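Local coordinates for protein TRAP-type C4-dicarboxylate:H+ symport system substrate-binding component DctP (Shewanella oneidensis, PDB 4MX6) that probably captures C4-dicarboxylates such as succinate in the periplasm and delivers them to a TRAP-type proton symporter, at residues 90-102 with 244-256. Sequence-based numbering, arbitrary orientation.
Sequences LLLNDVQFVAPSL and LDYMVVTSDAFWK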
loop_
_atom_site.group_PDB
_atom_site.type_symbol
_atom_site.label_atom_id
_atom_site.label_comp_id
_atom_site.label_asym_id
_atom_site.label_seq_id
_atom_site.Cartn_x
_atom_site.Cartn_y
_atom_site.Cartn_z
ATOM N N LEU A 90 17.635 1.351 0.353
ATOM C CA LEU A 90 17.660 0.606 -0.902
ATOM C C LEU A 90 18.736 1.162 -1.839
ATOM O O LEU A 90 19.554 0.414 -2.399
ATOM C CB LEU A 90 16.293 0.676 -1.580
ATOM C CG LEU A 90 16.203 -0.130 -2.866
ATOM C CD1 LEU A 90 16.156 -1.627 -2.591
ATOM C CD2 LEU A 90 14.990 0.326 -3.649
ATOM N N LEU A 91 18.745 2.478 -2.012
ATOM C CA LEU A 91 19.675 3.104 -2.952
ATOM C C LEU A 91 21.122 3.049 -2.474
ATOM O O LEU A 91 22.040 3.068 -3.290
ATOM C CB LEU A 91 19.237 4.538 -3.278
ATOM C CG LEU A 91 17.965 4.563 -4.138
ATOM C CD1 LEU A 91 17.384 5.960 -4.223
ATOM C CD2 LEU A 91 18.238 4.014 -5.541
ATOM N N LEU A 92 21.326 2.956 -1.166
ATOM C CA LEU A 92 22.649 2.708 -0.606
ATOM C C LEU A 92 23.082 1.240 -0.690
ATOM O O LEU A 92 24.224 0.918 -0.378
ATOM C CB LEU A 92 22.686 3.131 0.859
ATOM C CG LEU A 92 22.538 4.623 1.169
ATOM C CD1 LEU A 92 22.492 4.822 2.677
ATOM C CD2 LEU A 92 23.662 5.447 0.558
ATOM N N ASN A 93 22.178 0.369 -1.119
ATOM C CA ASN A 93 22.387 -1.081 -1.101
ATOM C C ASN A 93 22.556 -1.638 0.316
ATOM O O ASN A 93 23.212 -2.671 0.506
ATOM C CB ASN A 93 23.527 -1.514 -2.030
ATOM C CG ASN A 93 23.399 -2.966 -2.469
ATOM O OD1 ASN A 93 22.303 -3.484 -2.669
ATOM N ND2 ASN A 93 24.532 -3.638 -2.612
ATOM N N ASP A 94 21.920 -0.981 1.292
ATOM C CA ASP A 94 21.805 -1.545 2.636
ATOM C C ASP A 94 20.637 -2.529 2.735
ATOM O O ASP A 94 20.523 -3.254 3.717
ATOM C CB ASP A 94 21.645 -0.430 3.659
ATOM C CG ASP A 94 22.940 0.294 3.941
ATOM O OD1 ASP A 94 24.028 -0.292 3.721
ATOM O OD2 ASP A 94 22.860 1.444 4.439
ATOM N N VAL A 95 19.779 -2.538 1.717
ATOM C CA VAL A 95 18.709 -3.524 1.574
ATOM C C VAL A 95 18.557 -3.710 0.060
ATOM O O VAL A 95 18.852 -2.784 -0.693
ATOM C CB VAL A 95 17.390 -3.056 2.285
ATOM C CG1 VAL A 95 16.816 -1.786 1.666
ATOM C CG2 VAL A 95 16.354 -4.150 2.319
ATOM N N GLN A 96 18.123 -4.889 -0.373
ATOM C CA GLN A 96 18.083 -5.228 -1.793
ATOM C C GLN A 96 16.662 -5.227 -2.375
ATOM O O GLN A 96 16.495 -4.973 -3.566
ATOM C CB GLN A 96 18.762 -6.583 -2.025
ATOM C CG GLN A 96 20.280 -6.509 -1.926
ATOM C CD GLN A 96 20.779 -6.216 -0.523
ATOM O OE1 GLN A 96 20.446 -6.922 0.435
ATOM N NE2 GLN A 96 21.593 -5.178 -0.392
ATOM N N PHE A 97 15.653 -5.515 -1.555
ATOM C CA PHE A 97 14.251 -5.457 -1.970
ATOM C C PHE A 97 13.420 -4.790 -0.894
ATOM O O PHE A 97 13.579 -5.090 0.282
ATOM C CB PHE A 97 13.673 -6.859 -2.256
ATOM C CG PHE A 97 14.339 -7.555 -3.408
ATOM C CD1 PHE A 97 13.928 -7.360 -4.713
ATOM C CD2 PHE A 97 15.428 -8.384 -3.189
ATOM C CE1 PHE A 97 14.576 -8.003 -5.769
ATOM C CE2 PHE A 97 16.075 -9.006 -4.245
ATOM C CZ PHE A 97 15.646 -8.802 -5.519
ATOM N N VAL A 98 12.543 -3.892 -1.326
ATOM C CA VAL A 98 11.492 -3.339 -0.482
ATOM C C VAL A 98 10.205 -3.315 -1.310
ATOM O O VAL A 98 10.244 -3.499 -2.537
ATOM C CB VAL A 98 11.848 -1.932 0.063
ATOM C CG1 VAL A 98 13.043 -2.030 1.017
ATOM C CG2 VAL A 98 12.139 -0.940 -1.060
ATOM N N ALA A 99 9.067 -3.108 -0.653
ATOM C CA ALA A 99 7.785 -3.090 -1.349
ATOM C C ALA A 99 6.864 -2.049 -0.705
ATOM O O ALA A 99 5.860 -2.386 -0.060
ATOM C CB ALA A 99 7.155 -4.475 -1.386
ATOM N N PRO A 100 7.207 -0.762 -0.873
ATOM C CA PRO A 100 6.393 0.301 -0.283
ATOM C C PRO A 100 5.043 0.424 -0.943
ATOM O O PRO A 100 4.882 0.148 -2.138
ATOM C CB PRO A 100 7.212 1.577 -0.559
ATOM C CG PRO A 100 8.574 1.101 -1.015
ATOM C CD PRO A 100 8.316 -0.213 -1.671
ATOM N N SER A 101 4.090 0.929 -0.175
ATOM C CA SER A 101 2.864 1.445 -0.745
ATOM C C SER A 101 3.177 2.367 -1.920
ATOM O O SER A 101 4.106 3.175 -1.866
ATOM C CB SER A 101 2.131 2.256 0.313
ATOM O OG SER A 101 1.046 2.947 -0.275
ATOM N N LEU A 102 2.321 2.302 -2.939
ATOM C CA LEU A 102 2.398 3.180 -4.095
ATOM C C LEU A 102 2.322 4.657 -3.692
ATOM O O LEU A 102 2.718 5.509 -4.479
ATOM C CB LEU A 102 1.302 2.811 -5.109
ATOM C CG LEU A 102 1.482 1.409 -5.707
ATOM C CD1 LEU A 102 0.219 0.909 -6.356
ATOM C CD2 LEU A 102 2.622 1.387 -6.715
ATOM N N LEU A 244 -4.792 0.513 -1.345
ATOM C CA LEU A 244 -3.454 0.332 -0.774
ATOM C C LEU A 244 -2.836 -0.861 -1.481
ATOM O O LEU A 244 -3.212 -2.002 -1.237
ATOM C CB LEU A 244 -3.498 0.073 0.735
ATOM C CG LEU A 244 -2.152 -0.460 1.341
ATOM C CD1 LEU A 244 -1.041 0.548 1.225
ATOM C CD2 LEU A 244 -2.302 -0.882 2.796
ATOM N N ASP A 245 -1.913 -0.574 -2.393
ATOM C CA ASP A 245 -1.132 -1.582 -3.102
ATOM C C ASP A 245 0.338 -1.194 -3.025
ATOM O O ASP A 245 0.683 -0.097 -2.581
ATOM C CB ASP A 245 -1.565 -1.693 -4.581
ATOM C CG ASP A 245 -2.507 -2.844 -4.870
ATOM O OD1 ASP A 245 -3.205 -3.318 -3.957
ATOM O OD2 ASP A 245 -2.509 -3.273 -6.046
ATOM N N TYR A 246 1.199 -2.105 -3.465
ATOM C CA TYR A 246 2.639 -1.934 -3.386
ATOM C C TYR A 246 3.315 -2.018 -4.744
ATOM O O TYR A 246 2.838 -2.711 -5.632
ATOM C CB TYR A 246 3.232 -3.035 -2.514
ATOM C CG TYR A 246 2.536 -3.240 -1.194
ATOM C CD1 TYR A 246 2.525 -2.246 -0.240
ATOM C CD2 TYR A 246 1.896 -4.436 -0.909
ATOM C CE1 TYR A 246 1.908 -2.434 0.995
ATOM C CE2 TYR A 246 1.305 -4.650 0.324
ATOM C CZ TYR A 246 1.313 -3.653 1.271
ATOM O OH TYR A 246 0.766 -3.903 2.513
ATOM N N MET A 247 4.476 -1.382 -4.855
ATOM C CA MET A 247 5.425 -1.723 -5.922
ATOM C C MET A 247 6.624 -2.416 -5.294
ATOM O O MET A 247 7.254 -1.865 -4.397
ATOM C CB MET A 247 5.884 -0.495 -6.717
ATOM C CG MET A 247 6.612 -0.899 -7.983
ATOM S SD MET A 247 7.226 0.478 -8.988
ATOM C CE MET A 247 5.679 1.224 -9.479
ATOM N N VAL A 248 6.915 -3.630 -5.752
ATOM C CA VAL A 248 8.123 -4.339 -5.351
ATOM C C VAL A 248 9.276 -3.771 -6.181
ATOM O O VAL A 248 9.209 -3.750 -7.414
ATOM C CB VAL A 248 7.981 -5.854 -5.558
ATOM C CG1 VAL A 248 9.240 -6.573 -5.103
ATOM C CG2 VAL A 248 6.736 -6.389 -4.847
ATOM N N VAL A 249 10.292 -3.257 -5.497
ATOM C CA VAL A 249 11.404 -2.581 -6.151
ATOM C C VAL A 249 12.754 -3.061 -5.651
ATOM O O VAL A 249 12.885 -3.581 -4.548
ATOM C CB VAL A 249 11.338 -1.043 -5.952
ATOM C CG1 VAL A 249 10.081 -0.459 -6.593
ATOM C CG2 VAL A 249 11.381 -0.666 -4.490
ATOM N N THR A 250 13.754 -2.856 -6.496
ATOM C CA THR A 250 15.150 -3.032 -6.127
ATOM C C THR A 250 15.938 -1.822 -6.624
ATOM O O THR A 250 15.370 -0.915 -7.240
ATOM C CB THR A 250 15.732 -4.361 -6.684
ATOM O OG1 THR A 250 17.046 -4.587 -6.165
ATOM C CG2 THR A 250 15.821 -4.373 -8.194
ATOM N N SER A 251 17.236 -1.789 -6.355
ATOM C CA SER A 251 18.079 -0.742 -6.920
ATOM C C SER A 251 18.688 -1.220 -8.226
ATOM O O SER A 251 18.998 -2.404 -8.402
ATOM C CB SER A 251 19.186 -0.301 -5.960
ATOM O OG SER A 251 20.166 -1.311 -5.800
ATOM N N ASP A 252 18.886 -0.285 -9.139
ATOM C CA ASP A 252 19.534 -0.579 -10.391
ATOM C C ASP A 252 20.917 -1.166 -10.143
ATOM O O ASP A 252 21.325 -2.107 -10.824
ATOM C CB ASP A 252 19.622 0.704 -11.204
ATOM C CG ASP A 252 20.137 0.476 -12.583
ATOM O OD1 ASP A 252 19.434 -0.216 -13.357
ATOM O OD2 ASP A 252 21.234 0.994 -12.885
ATOM N N ALA A 253 21.638 -0.610 -9.173
ATOM C CA ALA A 253 22.997 -1.060 -8.915
ATOM C C ALA A 253 23.013 -2.529 -8.489
ATOM O O ALA A 253 23.823 -3.313 -8.985
ATOM C CB ALA A 253 23.659 -0.179 -7.865
ATOM N N PHE A 254 22.125 -2.920 -7.579
ATOM C CA PHE A 254 22.081 -4.318 -7.168
ATOM C C PHE A 254 21.628 -5.220 -8.314
ATOM O O PHE A 254 22.231 -6.260 -8.586
ATOM C CB PHE A 254 21.168 -4.535 -5.965
ATOM C CG PHE A 254 20.960 -5.981 -5.659
ATOM C CD1 PHE A 254 22.000 -6.751 -5.155
ATOM C CD2 PHE A 254 19.743 -6.595 -5.914
ATOM C CE1 PHE A 254 21.816 -8.097 -4.899
ATOM C CE2 PHE A 254 19.569 -7.940 -5.658
ATOM C CZ PHE A 254 20.610 -8.688 -5.155
ATOM N N TRP A 255 20.581 -4.809 -9.008
ATOM C CA TRP A 255 20.014 -5.653 -10.050
ATOM C C TRP A 255 21.051 -5.911 -11.154
ATOM O O TRP A 255 21.200 -7.040 -11.615
ATOM C CB TRP A 255 18.751 -4.987 -10.589
ATOM C CG TRP A 255 17.747 -5.890 -11.264
ATOM C CD1 TRP A 255 17.202 -5.701 -12.501
ATOM C CD2 TRP A 255 17.119 -7.073 -10.731
ATOM N NE1 TRP A 255 16.293 -6.685 -12.775
ATOM C CE2 TRP A 255 16.223 -7.542 -11.709
ATOM C CE3 TRP A 255 17.230 -7.779 -9.533
ATOM C CZ2 TRP A 255 15.446 -8.682 -11.533
ATOM C CZ3 TRP A 255 16.454 -8.919 -9.365
ATOM C CH2 TRP A 255 15.586 -9.360 -10.358
ATOM N N LYS A 256 21.783 -4.871 -11.538
ATOM C CA LYS A 256 22.840 -5.006 -12.540
ATOM C C LYS A 256 24.037 -5.816 -12.037
ATOM O O LYS A 256 24.781 -6.374 -12.842
ATOM C CB LYS A 256 23.305 -3.627 -13.011
ATOM C CG LYS A 256 22.318 -2.966 -13.954
ATOM C CD LYS A 256 22.750 -1.572 -14.379
ATOM C CE LYS A 256 21.761 -0.980 -15.378
ATOM N NZ LYS A 256 22.007 0.463 -15.645
HETATM O O HOH W 1 22.371 0.312 -4.683
HETATM O O HOH W 2 19.825 -2.573 -3.507
HETATM O O HOH W 3 -1.104 2.344 -2.178
#
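Val98 and Val249 form an antiparallel hydrogen-bonded pair, Val249 N to Val98 O (3.0 Å) and Val98 N to Val249 O, and the extended residues 97-101 follow strand 244-251. Hydrogen bonds from Met247 N to Pro100 O and, just beyond, from Leu102 N to Asp245 O (2.9 Å) continue the pairing. At one end Thr250 takes over: its hydroxyl, swung anti to the backbone N (chi1 -173°), donates to Gln96 O (OG1 to O 2.7 Å). The Phe97 ring lies beside this threonine, with OG1 over its face near the rim, and its CZ reaches CZ3 of Trp255. CG of Gln96, held beside its backbone N (chi1 -74°), sits over the centre of the Phe254 ring in a CH-pi contact, 3.6 Å from the centroid. The bend at chi2 then carries the amide away; NE2 donates to Asn93 OD1, while OE1 is bound by Lys40 N. Ser251 N-caps helix 252-257, its OG accepting from Phe254 N, and two waters link that OG to the 91-95 turn. At the other end, Leu102 CD1 packs on Asp245 CB (3.6 Å), and the Tyr246 ring turns its edge to Ser101 N. Tyr246 OH bonds to Asn156 and succinate, so this pairing leads into the dicarboxylate site of a TRAP solute-binding protein.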